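Local atomic coordinates of carboxynorspermidine decarboxylase (Campylobacter jejuni subsp. jejuni 81116, PDB entry 3N29), a protein that catalyses the pyridoxal-phosphate-dependent decarboxylation of carboxynorspermidine to norspermidine, probably as the last step of norspermidine synthesis. Residues Ser155-Cys160 and Ile196-His202; Glu113-Pro119 and Ser133-Asn139; Leu216-Glu220 and Phe258-Tyr262; Gly69-Ala75 and Gln265-Gly271. All coordinates share one frame; numbering follows the deposited sequence.

Contact 1: residues Ser155-Cys160 and Ile196-His202. With PLP (pyridoxal-5'-phosphate), chain C.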
# COMPACT_ATOMS: atom_id res chain seq x y z
N SER A 155 -27.22 -11.73 -15.75
CA SER A 155 -28.24 -11.65 -14.72
C SER A 155 -27.90 -10.48 -13.83
O SER A 155 -26.80 -10.38 -13.27
CB SER A 155 -28.21 -12.92 -13.88
OG SER A 155 -29.30 -12.99 -13.01
N LEU A 156 -28.85 -9.60 -13.71
CA LEU A 156 -28.60 -8.27 -13.16
C LEU A 156 -29.11 -8.23 -11.75
O LEU A 156 -30.23 -8.72 -11.43
CB LEU A 156 -29.27 -7.19 -13.99
CG LEU A 156 -28.91 -7.07 -15.46
CD1 LEU A 156 -29.72 -5.86 -16.00
CD2 LEU A 156 -27.39 -6.96 -15.70
N GLY A 157 -28.29 -7.68 -10.87
CA GLY A 157 -28.67 -7.48 -9.48
C GLY A 157 -28.46 -6.04 -9.05
O GLY A 157 -27.76 -5.26 -9.75
N LEU A 158 -29.05 -5.69 -7.92
CA LEU A 158 -28.79 -4.42 -7.24
C LEU A 158 -28.28 -4.62 -5.83
O LEU A 158 -28.79 -5.46 -5.08
CB LEU A 158 -30.05 -3.57 -7.17
CG LEU A 158 -30.67 -3.20 -8.53
CD1 LEU A 158 -32.09 -2.68 -8.33
CD2 LEU A 158 -29.80 -2.21 -9.38
N ARG A 159 -27.32 -3.78 -5.44
CA ARG A 159 -26.81 -3.82 -4.09
C ARG A 159 -27.68 -2.95 -3.20
O ARG A 159 -28.03 -1.83 -3.56
CB ARG A 159 -25.35 -3.38 -4.03
CG ARG A 159 -24.89 -3.35 -2.59
CD ARG A 159 -23.40 -3.26 -2.47
NE ARG A 159 -22.88 -3.32 -1.10
CZ ARG A 159 -21.59 -3.26 -0.78
NH1 ARG A 159 -20.68 -3.08 -1.73
NH2 ARG A 159 -21.20 -3.35 0.48
N CYS A 160 -28.02 -3.49 -2.04
CA CYS A 160 -28.93 -2.88 -1.07
C CYS A 160 -28.10 -2.35 0.12
O CYS A 160 -27.24 -3.06 0.65
CB CYS A 160 -29.85 -3.95 -0.57
SG CYS A 160 -30.89 -4.59 -1.92
N ILE A 196 -34.44 -6.91 -13.19
CA ILE A 196 -33.52 -7.24 -12.05
C ILE A 196 -33.83 -8.62 -11.49
O ILE A 196 -34.99 -8.89 -11.12
CB ILE A 196 -33.67 -6.23 -10.88
CG1 ILE A 196 -33.29 -4.79 -11.31
CG2 ILE A 196 -32.89 -6.74 -9.65
CD1 ILE A 196 -31.86 -4.58 -11.80
N GLU A 197 -32.83 -9.52 -11.45
CA GLU A 197 -33.05 -10.89 -11.02
C GLU A 197 -32.51 -11.17 -9.63
O GLU A 197 -32.81 -12.20 -9.06
CB GLU A 197 -32.49 -11.90 -12.04
CG GLU A 197 -33.43 -12.11 -13.23
CD GLU A 197 -32.84 -13.05 -14.33
OE1 GLU A 197 -31.68 -13.50 -14.24
OE2 GLU A 197 -33.55 -13.37 -15.30
N GLY A 198 -31.67 -10.27 -9.09
CA GLY A 198 -31.14 -10.51 -7.78
C GLY A 198 -30.93 -9.27 -6.93
O GLY A 198 -30.80 -8.13 -7.43
N LEU A 199 -30.86 -9.51 -5.64
CA LEU A 199 -30.43 -8.48 -4.69
C LEU A 199 -29.18 -8.91 -3.96
O LEU A 199 -28.97 -10.14 -3.70
CB LEU A 199 -31.55 -8.21 -3.70
CG LEU A 199 -32.83 -7.58 -4.24
CD1 LEU A 199 -33.87 -7.57 -3.13
CD2 LEU A 199 -32.62 -6.12 -4.87
N HIS A 200 -28.35 -7.93 -3.64
CA HIS A 200 -27.06 -8.17 -3.06
C HIS A 200 -26.87 -7.28 -1.84
O HIS A 200 -27.24 -6.12 -1.88
CB HIS A 200 -25.99 -7.84 -4.12
CG HIS A 200 -24.59 -7.97 -3.63
ND1 HIS A 200 -23.96 -6.95 -2.94
CD2 HIS A 200 -23.66 -8.93 -3.82
CE1 HIS A 200 -22.72 -7.32 -2.65
NE2 HIS A 200 -22.49 -8.51 -3.19
N PHE A 201 -26.36 -7.82 -0.74
CA PHE A 201 -25.77 -6.99 0.32
C PHE A 201 -24.37 -7.47 0.72
O PHE A 201 -24.04 -8.65 0.55
CB PHE A 201 -26.68 -6.78 1.55
CG PHE A 201 -26.93 -8.02 2.36
CD1 PHE A 201 -26.03 -8.43 3.36
CD2 PHE A 201 -28.06 -8.79 2.11
CE1 PHE A 201 -26.23 -9.62 4.06
CE2 PHE A 201 -28.33 -9.97 2.81
CZ PHE A 201 -27.41 -10.39 3.80
N HIS A 202 -23.59 -6.54 1.27
CA HIS A 202 -22.36 -6.85 1.97
C HIS A 202 -22.22 -5.90 3.13
O HIS A 202 -22.07 -4.68 2.97
CB HIS A 202 -21.13 -6.89 1.01
CG HIS A 202 -19.82 -7.03 1.72
ND1 HIS A 202 -19.32 -8.24 2.13
CD2 HIS A 202 -18.89 -6.09 2.08
CE1 HIS A 202 -18.15 -8.05 2.73
NE2 HIS A 202 -17.87 -6.75 2.70
N1 PLP C . -18.25 -9.09 -1.30
C2 PLP C . -18.05 -7.74 -1.38
C2A PLP C . -19.00 -6.89 -2.18
C3 PLP C . -16.91 -7.19 -0.72
O3 PLP C . -16.68 -5.82 -0.79
C4 PLP C . -16.03 -8.02 0.00
C4A PLP C . -14.79 -7.41 0.66
C5 PLP C . -16.29 -9.39 0.10
C6 PLP C . -17.42 -9.90 -0.57
C5A PLP C . -15.38 -10.32 0.87
O4P PLP C . -15.19 -9.90 2.19
P PLP C . -14.36 -10.74 3.24
O1P PLP C . -13.01 -10.99 2.61
O2P PLP C . -15.10 -12.08 3.45
O3P PLP C . -14.36 -10.01 4.51
O HOH W 1 -24.61 -3.65 1.06
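The fifth and sixth parallel strands of the beta/alpha-barrel pair here, Gly-157, Leu-158 and Arg-159 with Gly-198, Leu-199 and His-200. Leu-156 O takes two N-H groups, from Glu-197 N at 2.7 Å and from Gly-198 N at 3.2 Å. Backbone bonds Leu-158 N to Gly-198 O, His-200 N to Leu-158 O and Cys-160 N to His-200 O carry the pairing onward. Ser-155 OG donates to the anti lone pair of Glu-197 OE1 (2.7 Å). On the helix-facing side, Ile-196 CD1 packs at 3.7 Å against Leu-158 CG, the two side chains crossing at about a right angle. On the inner side Arg-159 runs extended, with CG anti to the backbone N (chi1 176°), past the imidazole edge of His-200, whose NE2 is hydrogen-bonded to Glu-269. The arginine NH2 meets a lone pair of His-202 O at 3.0 Å, while its NE donates to a water that also bridges Cys-160 O and His-202 N. The His-202 ring lies over the pyridine ring, its CE1 3.5 Å from PLP C4, and its ND1 is tied to Gly-237. Arginine and water thus hold the backbone of His-202, which, with the bond to Gly-237, probably helps keep its ring over the cofactor.

Contact 2: residues Glu113-Pro119 and Ser133-Asn139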
# COMPACT_ATOMS: atom_id res chain seq x y z
N GLU A 113 -17.94 -19.67 -12.45
CA GLU A 113 -18.87 -18.53 -12.45
C GLU A 113 -18.16 -17.22 -12.06
O GLU A 113 -17.25 -17.21 -11.31
CB GLU A 113 -19.97 -18.74 -11.45
CG GLU A 113 -20.85 -19.90 -11.72
CD GLU A 113 -22.18 -19.85 -11.01
OE1 GLU A 113 -22.99 -20.72 -11.25
OE2 GLU A 113 -22.42 -18.99 -10.18
N ILE A 114 -18.56 -16.15 -12.70
CA ILE A 114 -18.00 -14.84 -12.46
C ILE A 114 -19.11 -13.86 -12.10
O ILE A 114 -20.00 -13.69 -12.87
CB ILE A 114 -17.27 -14.34 -13.69
CG1 ILE A 114 -16.07 -15.22 -14.02
CG2 ILE A 114 -16.87 -12.93 -13.51
CD1 ILE A 114 -15.35 -14.78 -15.15
N HIS A 115 -19.00 -13.26 -10.94
CA HIS A 115 -19.96 -12.30 -10.44
C HIS A 115 -19.25 -10.98 -10.18
O HIS A 115 -18.41 -10.89 -9.33
CB HIS A 115 -20.54 -12.81 -9.14
CG HIS A 115 -21.30 -14.08 -9.28
ND1 HIS A 115 -22.62 -14.19 -8.95
CD2 HIS A 115 -20.93 -15.29 -9.73
CE1 HIS A 115 -23.03 -15.42 -9.19
NE2 HIS A 115 -22.02 -16.11 -9.65
N THR A 116 -19.69 -9.95 -10.86
CA THR A 116 -19.05 -8.65 -10.81
C THR A 116 -19.94 -7.56 -10.21
O THR A 116 -21.09 -7.43 -10.54
CB THR A 116 -18.59 -8.24 -12.19
OG1 THR A 116 -17.88 -9.30 -12.80
CG2 THR A 116 -17.73 -7.03 -12.13
N TYR A 117 -19.37 -6.78 -9.31
CA TYR A 117 -20.05 -5.72 -8.64
C TYR A 117 -19.03 -4.60 -8.60
O TYR A 117 -17.86 -4.83 -8.25
CB TYR A 117 -20.38 -6.07 -7.16
CG TYR A 117 -20.56 -4.80 -6.39
CD1 TYR A 117 -21.69 -3.98 -6.60
CD2 TYR A 117 -19.56 -4.35 -5.51
CE1 TYR A 117 -21.84 -2.77 -5.92
CE2 TYR A 117 -19.67 -3.11 -4.85
CZ TYR A 117 -20.80 -2.31 -5.07
OH TYR A 117 -20.86 -1.12 -4.39
N SER A 118 -19.47 -3.39 -8.89
CA SER A 118 -18.59 -2.24 -8.73
C SER A 118 -19.40 -1.04 -8.30
O SER A 118 -20.49 -0.87 -8.78
CB SER A 118 -17.94 -1.90 -10.02
OG SER A 118 -17.22 -0.72 -9.88
N PRO A 119 -18.85 -0.20 -7.43
CA PRO A 119 -19.57 1.09 -7.18
C PRO A 119 -19.60 2.03 -8.36
O PRO A 119 -20.35 2.96 -8.32
CB PRO A 119 -18.76 1.73 -6.04
CG PRO A 119 -17.78 0.69 -5.60
CD PRO A 119 -17.65 -0.36 -6.60
N SER A 133 -19.05 -12.00 -17.34
CA SER A 133 -19.78 -12.20 -16.08
C SER A 133 -21.06 -12.96 -16.20
O SER A 133 -21.80 -12.76 -17.14
CB SER A 133 -20.09 -10.83 -15.47
OG SER A 133 -18.88 -10.12 -15.34
N HIS A 134 -21.33 -13.84 -15.24
CA HIS A 134 -22.66 -14.45 -15.13
C HIS A 134 -23.68 -13.52 -14.49
O HIS A 134 -24.82 -13.37 -15.00
CB HIS A 134 -22.57 -15.80 -14.42
CG HIS A 134 -21.70 -16.75 -15.16
ND1 HIS A 134 -20.33 -16.72 -15.04
CD2 HIS A 134 -21.99 -17.67 -16.12
CE1 HIS A 134 -19.81 -17.61 -15.88
NE2 HIS A 134 -20.79 -18.20 -16.54
N HIS A 135 -23.29 -12.91 -13.37
CA HIS A 135 -24.06 -11.91 -12.70
C HIS A 135 -23.34 -10.55 -12.73
O HIS A 135 -22.11 -10.52 -12.58
CB HIS A 135 -24.18 -12.26 -11.23
CG HIS A 135 -25.08 -13.43 -10.95
ND1 HIS A 135 -25.53 -13.71 -9.68
CD2 HIS A 135 -25.58 -14.40 -11.76
CE1 HIS A 135 -26.34 -14.76 -9.74
NE2 HIS A 135 -26.37 -15.20 -10.98
N ILE A 136 -24.10 -9.47 -12.91
CA ILE A 136 -23.62 -8.12 -12.70
C ILE A 136 -24.50 -7.41 -11.67
O ILE A 136 -25.73 -7.38 -11.78
CB ILE A 136 -23.53 -7.35 -14.00
CG1 ILE A 136 -22.44 -7.96 -14.92
CG2 ILE A 136 -23.09 -5.84 -13.75
CD1 ILE A 136 -22.50 -7.38 -16.42
N VAL A 137 -23.88 -6.79 -10.67
CA VAL A 137 -24.64 -6.15 -9.61
C VAL A 137 -24.29 -4.72 -9.66
O VAL A 137 -23.08 -4.36 -9.62
CB VAL A 137 -24.33 -6.69 -8.22
CG1 VAL A 137 -24.96 -5.81 -7.12
CG2 VAL A 137 -24.79 -8.13 -8.12
N PHE A 138 -25.33 -3.90 -9.79
CA PHE A 138 -25.12 -2.44 -9.79
C PHE A 138 -25.24 -1.80 -8.41
O PHE A 138 -25.97 -2.26 -7.52
CB PHE A 138 -26.09 -1.78 -10.76
CG PHE A 138 -25.94 -2.24 -12.22
CD1 PHE A 138 -24.86 -1.84 -12.99
CD2 PHE A 138 -26.90 -3.17 -12.77
CE1 PHE A 138 -24.73 -2.28 -14.30
CE2 PHE A 138 -26.76 -3.60 -14.05
CZ PHE A 138 -25.68 -3.14 -14.84
N ASN A 139 -24.53 -0.70 -8.25
CA ASN A 139 -24.50 0.06 -7.01
C ASN A 139 -25.61 1.15 -6.88
O ASN A 139 -25.89 1.60 -5.80
CB ASN A 139 -23.12 0.73 -6.81
CG ASN A 139 -22.99 1.35 -5.46
OD1 ASN A 139 -22.93 2.60 -5.34
ND2 ASN A 139 -23.01 0.50 -4.43
O HOH W 2 -22.67 0.05 -10.22
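His-115 and His-135 stand next to each other on the inner face of the barrel and point the same way. In His-115, CB lies 4.2 Å from His-135 CB, and chi1 of -63° sets CG beside its own backbone N. From there CG passes His-135 CB, and ND1 comes within 3.0 Å of His-135 ND1. CE1 sits 3.1 Å above the His-135 ring plane, shifted toward the rim, with the two rings inclined at 59°. At the tip, NE2 gives an in-plane hydrogen bond to Glu-113 OE2 (3.0 Å), which fixes the ring's rotation; the other oxygen of Glu-113 has a salt bridge to Lys-71. On the outer face, Thr-116 OG1 donates to Ser-133 OG at 2.9 Å, and that hydroxyl is bonded in addition to Ile-129 O. Thr-116 is also gripped through its backbone, N to His-135 O and O to Val-137 N. Where the strands begin, a side chain stands in for a backbone acceptor: Ile-114 N donates to His-134 ND1 (3.0 Å), while His-134 N returns a bond to Ile-114 O. Strand 113-118, helix 123-132 and strand 135-138 form a beta-alpha-beta crossover, the repeating unit of a beta/alpha-barrel.

Contact 3: residues Leu216-Glu220 and Phe258-Tyr262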
# COMPACT_ATOMS: atom_id res chain seq x y z
N LEU A 216 -29.87 -10.03 8.37
CA LEU A 216 -30.99 -10.59 7.58
C LEU A 216 -32.29 -10.09 8.10
O LEU A 216 -33.21 -9.76 7.34
CB LEU A 216 -31.02 -12.13 7.59
CG LEU A 216 -29.98 -12.71 6.63
CD1 LEU A 216 -29.87 -14.24 6.87
CD2 LEU A 216 -30.29 -12.46 5.19
N LYS A 217 -32.39 -10.02 9.42
CA LYS A 217 -33.61 -9.45 10.00
C LYS A 217 -33.90 -8.04 9.48
O LYS A 217 -35.08 -7.74 9.12
CB LYS A 217 -33.57 -9.47 11.52
CG LYS A 217 -33.56 -10.90 12.11
CD LYS A 217 -33.80 -10.90 13.63
CE LYS A 217 -33.32 -12.22 14.21
NZ LYS A 217 -33.72 -12.54 15.60
N VAL A 218 -32.86 -7.19 9.43
CA VAL A 218 -33.01 -5.82 8.94
C VAL A 218 -33.26 -5.78 7.42
O VAL A 218 -34.10 -5.05 6.92
CB VAL A 218 -31.80 -4.94 9.34
CG1 VAL A 218 -31.99 -3.50 8.78
CG2 VAL A 218 -31.63 -4.94 10.83
N PHE A 219 -32.55 -6.60 6.69
CA PHE A 219 -32.76 -6.71 5.25
C PHE A 219 -34.19 -7.14 4.88
O PHE A 219 -34.80 -6.57 3.95
CB PHE A 219 -31.75 -7.69 4.70
CG PHE A 219 -31.88 -7.97 3.22
CD1 PHE A 219 -31.64 -6.97 2.29
CD2 PHE A 219 -32.19 -9.25 2.77
CE1 PHE A 219 -31.73 -7.25 0.89
CE2 PHE A 219 -32.28 -9.54 1.39
CZ PHE A 219 -32.06 -8.54 0.45
N GLU A 220 -34.73 -8.16 5.57
CA GLU A 220 -36.11 -8.56 5.28
C GLU A 220 -37.13 -7.51 5.70
O GLU A 220 -38.15 -7.31 5.03
CB GLU A 220 -36.44 -9.92 5.94
CG GLU A 220 -35.54 -11.01 5.44
CD GLU A 220 -35.94 -12.37 6.00
OE1 GLU A 220 -37.11 -12.72 5.87
OE2 GLU A 220 -35.08 -13.06 6.57
N PHE A 258 -33.93 -19.02 4.25
CA PHE A 258 -34.15 -17.83 3.48
C PHE A 258 -34.50 -18.26 2.06
O PHE A 258 -35.45 -17.72 1.44
CB PHE A 258 -32.90 -16.94 3.51
CG PHE A 258 -33.09 -15.61 2.89
CD1 PHE A 258 -33.40 -14.51 3.67
CD2 PHE A 258 -32.98 -15.45 1.53
CE1 PHE A 258 -33.59 -13.27 3.06
CE2 PHE A 258 -33.17 -14.20 0.94
CZ PHE A 258 -33.45 -13.14 1.69
N SER A 259 -33.75 -19.23 1.57
CA SER A 259 -33.91 -19.79 0.26
C SER A 259 -35.34 -20.30 0.04
O SER A 259 -35.99 -19.99 -0.99
CB SER A 259 -32.97 -21.00 0.10
OG SER A 259 -33.08 -21.45 -1.23
N ASP A 260 -35.82 -21.01 1.05
CA ASP A 260 -37.14 -21.68 0.99
C ASP A 260 -38.25 -20.64 1.06
O ASP A 260 -39.26 -20.74 0.36
CB ASP A 260 -37.26 -22.66 2.14
CG ASP A 260 -36.40 -23.89 1.95
OD1 ASP A 260 -35.87 -24.07 0.82
OD2 ASP A 260 -36.18 -24.65 2.92
N LYS A 261 -38.06 -19.65 1.93
CA LYS A 261 -39.09 -18.67 2.22
C LYS A 261 -39.39 -17.90 0.95
O LYS A 261 -40.56 -17.68 0.60
CB LYS A 261 -38.60 -17.73 3.33
CG LYS A 261 -39.60 -16.68 3.76
CD LYS A 261 -39.07 -15.78 4.87
CE LYS A 261 -40.10 -14.71 5.18
NZ LYS A 261 -39.65 -13.81 6.27
N TYR A 262 -38.34 -17.46 0.26
CA TYR A 262 -38.51 -16.56 -0.87
C TYR A 262 -38.39 -17.24 -2.22
O TYR A 262 -38.56 -16.58 -3.24
CB TYR A 262 -37.52 -15.38 -0.79
CG TYR A 262 -37.77 -14.47 0.40
CD1 TYR A 262 -38.87 -13.61 0.43
CD2 TYR A 262 -36.91 -14.46 1.49
CE1 TYR A 262 -39.10 -12.77 1.52
CE2 TYR A 262 -37.14 -13.62 2.57
CZ TYR A 262 -38.22 -12.80 2.59
OH TYR A 262 -38.43 -11.98 3.67
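Phe-258 fills the inner half of this helix pair, meeting Leu-216 and Phe-219, while Glu-220 faces Lys-261 and Tyr-262 on the outer half. The two short helical segments run nearly parallel, at 15°, yet their axes come no closer than 13.7 Å, so long side chains must span the distance. In the packed part, Phe-258 has CG anti to the backbone N (chi1 -172°), which carries the ring toward the other helix. Its CZ arrives at the edge of the Phe-219 ring, in that ring's plane, 3.8 Å from Phe-219 CE2. Leu-216 CD2 touches the same phenylalanine obliquely, 4.0 Å from Phe-258 CE1. Phe-219 and Phe-258 press on Val-233 of the strand beneath, and Phe-235 meets Phe-258 edge-to-face.

Toward the solvent the contact is thinner and polar. Glu-220 slides past Phe-258 in the opposite direction, its OE2 at the ring edge, 3.7 Å from CD1 of Phe-258, with carboxylate and ring almost perpendicular. The other oxygen takes two donors. Lys-261 NZ forms a salt bridge to Glu-220 OE1 at 2.8 Å, arriving nearly in line with the C-O bond at the end of a fully stretched chain; Tyr-262 OH donates to the same Glu-220 OE1 at 2.7 Å, from the anti side, 29° out of the carboxylate plane. These two donors probably stabilise the charged carboxylate. Within the second helix, Tyr-262 CD2 covers the centre of one face of Phe-258, linking the two halves. Greasy next to the strands and charged at the rim, the pair belongs to the outer helical layer of the beta/alpha-barrel.

Contact 4: residues Gly69-Ala75 and Gln265-Gly271. With PLP (pyridoxal-5'-phosphate), chain C.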
# COMPACT_ATOMS: atom_id res chain seq x y z
N GLY A 69 -27.72 -25.53 0.35
CA GLY A 69 -28.05 -25.22 -1.05
C GLY A 69 -27.43 -23.89 -1.54
O GLY A 69 -27.51 -23.60 -2.73
N ALA A 70 -26.80 -23.10 -0.65
CA ALA A 70 -26.19 -21.81 -1.10
C ALA A 70 -25.04 -22.12 -1.99
O ALA A 70 -24.36 -23.15 -1.77
CB ALA A 70 -25.66 -21.03 0.08
N LYS A 71 -24.75 -21.22 -2.93
CA LYS A 71 -23.58 -21.36 -3.81
C LYS A 71 -22.45 -20.44 -3.28
O LYS A 71 -22.68 -19.26 -3.06
CB LYS A 71 -23.97 -20.97 -5.21
CG LYS A 71 -24.85 -22.01 -5.94
CD LYS A 71 -25.39 -21.50 -7.24
CE LYS A 71 -24.44 -21.61 -8.38
NZ LYS A 71 -24.79 -20.91 -9.69
N VAL A 72 -21.26 -20.99 -3.04
CA VAL A 72 -20.20 -20.21 -2.39
C VAL A 72 -19.20 -19.73 -3.43
O VAL A 72 -18.74 -20.50 -4.32
CB VAL A 72 -19.57 -20.99 -1.21
CG1 VAL A 72 -18.51 -20.19 -0.42
CG2 VAL A 72 -20.58 -21.46 -0.33
N LEU A 73 -18.85 -18.45 -3.37
CA LEU A 73 -17.91 -17.82 -4.27
C LEU A 73 -16.68 -17.30 -3.51
O LEU A 73 -16.80 -16.94 -2.34
CB LEU A 73 -18.54 -16.63 -5.02
CG LEU A 73 -19.90 -16.88 -5.73
CD1 LEU A 73 -20.59 -15.57 -6.13
CD2 LEU A 73 -19.72 -17.70 -6.97
N LEU A 74 -15.53 -17.27 -4.19
CA LEU A 74 -14.31 -16.66 -3.61
C LEU A 74 -14.41 -15.17 -3.96
O LEU A 74 -14.39 -14.81 -5.13
CB LEU A 74 -13.05 -17.24 -4.24
CG LEU A 74 -11.70 -16.44 -4.08
CD1 LEU A 74 -11.44 -16.33 -2.61
CD2 LEU A 74 -10.56 -17.16 -4.94
N ALA A 75 -14.40 -14.31 -2.94
CA ALA A 75 -14.23 -12.85 -3.18
C ALA A 75 -12.72 -12.51 -3.37
O ALA A 75 -11.95 -12.59 -2.45
CB ALA A 75 -14.77 -12.04 -1.94
N GLN A 265 -32.14 -18.63 -4.94
CA GLN A 265 -30.84 -19.26 -4.82
C GLN A 265 -30.01 -18.21 -4.01
O GLN A 265 -29.95 -17.04 -4.37
CB GLN A 265 -30.26 -19.43 -6.22
CG GLN A 265 -28.76 -19.86 -6.30
CD GLN A 265 -28.58 -21.14 -5.58
OE1 GLN A 265 -27.99 -21.21 -4.50
NE2 GLN A 265 -29.12 -22.18 -6.14
N VAL A 266 -29.38 -18.65 -2.93
CA VAL A 266 -28.57 -17.77 -2.10
C VAL A 266 -27.12 -17.96 -2.54
O VAL A 266 -26.70 -19.08 -2.83
CB VAL A 266 -28.67 -18.16 -0.60
CG1 VAL A 266 -27.66 -17.39 0.19
CG2 VAL A 266 -30.09 -17.87 -0.03
N TYR A 267 -26.38 -16.87 -2.57
CA TYR A 267 -24.94 -16.86 -2.82
C TYR A 267 -24.22 -16.30 -1.63
O TYR A 267 -24.71 -15.37 -0.94
CB TYR A 267 -24.62 -15.99 -4.05
CG TYR A 267 -25.05 -16.61 -5.32
CD1 TYR A 267 -24.16 -17.36 -6.07
CD2 TYR A 267 -26.37 -16.49 -5.77
CE1 TYR A 267 -24.52 -17.94 -7.24
CE2 TYR A 267 -26.77 -17.12 -6.95
CZ TYR A 267 -25.83 -17.84 -7.66
OH TYR A 267 -26.15 -18.46 -8.83
N LEU A 268 -23.04 -16.87 -1.32
CA LEU A 268 -22.17 -16.29 -0.28
C LEU A 268 -20.82 -15.98 -0.93
O LEU A 268 -20.42 -16.71 -1.84
CB LEU A 268 -21.95 -17.23 0.89
CG LEU A 268 -23.10 -17.78 1.73
CD1 LEU A 268 -22.63 -18.87 2.64
CD2 LEU A 268 -23.76 -16.71 2.59
N GLU A 269 -20.11 -14.96 -0.46
CA GLU A 269 -18.93 -14.59 -1.17
C GLU A 269 -17.85 -14.19 -0.18
O GLU A 269 -17.35 -13.02 -0.18
CB GLU A 269 -19.21 -13.60 -2.31
CG GLU A 269 -20.03 -12.47 -1.93
CD GLU A 269 -20.28 -11.40 -3.05
OE1 GLU A 269 -20.24 -10.24 -2.66
OE2 GLU A 269 -20.45 -11.72 -4.27
N PRO A 270 -17.39 -15.18 0.59
CA PRO A 270 -16.26 -14.97 1.45
C PRO A 270 -14.94 -14.75 0.70
O PRO A 270 -14.70 -15.36 -0.36
CB PRO A 270 -16.19 -16.27 2.18
CG PRO A 270 -16.64 -17.26 1.24
CD PRO A 270 -17.81 -16.59 0.63
N GLY A 271 -14.13 -13.87 1.25
CA GLY A 271 -12.73 -13.76 0.82
C GLY A 271 -11.77 -14.25 1.93
O GLY A 271 -11.09 -15.30 1.81
N1 PLP C . -18.25 -9.09 -1.30
C2 PLP C . -18.05 -7.74 -1.38
C2A PLP C . -19.00 -6.89 -2.18
C3 PLP C . -16.91 -7.19 -0.72
O3 PLP C . -16.68 -5.82 -0.79
C4 PLP C . -16.03 -8.02 0.00
C4A PLP C . -14.79 -7.41 0.66
C5 PLP C . -16.29 -9.39 0.10
C6 PLP C . -17.42 -9.90 -0.57
C5A PLP C . -15.38 -10.32 0.87
O4P PLP C . -15.19 -9.90 2.19
P PLP C . -14.36 -10.74 3.24
O1P PLP C . -13.01 -10.99 2.61
O2P PLP C . -15.10 -12.08 3.45
O3P PLP C . -14.36 -10.01 4.51
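Residues Lys-71 to Ala-75 lie alongside Tyr-267 to Gly-271 where the first and eighth parallel strands join to close the beta/alpha-barrel. Backbone bonds make the seam: Lys-71 N to Val-266 O, Leu-268 N to Lys-71 O and Leu-73 N to Leu-268 O (2.8 Å). Beyond the regular pairing, Ala-75 N points straight at Pro-270 O (2.8 Å), although the donor stands 46° above the carbonyl plane.

Apolar contacts line the outer side, with Val-72 CG1 crossing over Pro-270 CD at 3.8 Å and Ala-70 CB near Val-266 CG1. On the inner side Leu-73 CD1 reaches Tyr-267 CD1 at 4.0 Å.

Among polar side chains, Lys-71 and Tyr-267 run side by side. A bend at chi3 (82°) turns the lysine so that NZ donates to Tyr-267 OH (2.9 Å); the ammonium also has a salt bridge to Glu-113.

Cofactor contacts gather at the C-terminal ends. Glu-269 OE1 comes within 2.7 Å of PLP N1, its carboxylate further positioned by His-200, Thr-96 and Asn-234. Ala-75 CB packs against PLP C5A, and Gly-271 N gives a nearly straight hydrogen bond (178°) to phosphate oxygen O2P of PLP, 3.0 Å away.

Contacts 1, 2 and 4 are three seams of one closed eight-stranded parallel barrel, and contact 3 sits in the helical layer outside it. Contacts 1 and 2 are closest, centres about 9 Å apart, because strands 135-138 and 155-159 are neighbours. Contact 4 pairs the first strand with the last, so the other three are nested in the loop it closes, in the order 2, 1, 3. Its centre is about 13 Å from those of contacts 1 and 2 and about 16 Å from that of contact 3. Inside the barrel, His-200 of contact 1 bonds Glu-269 of contact 4, bringing distant parts of the chain together around one PLP.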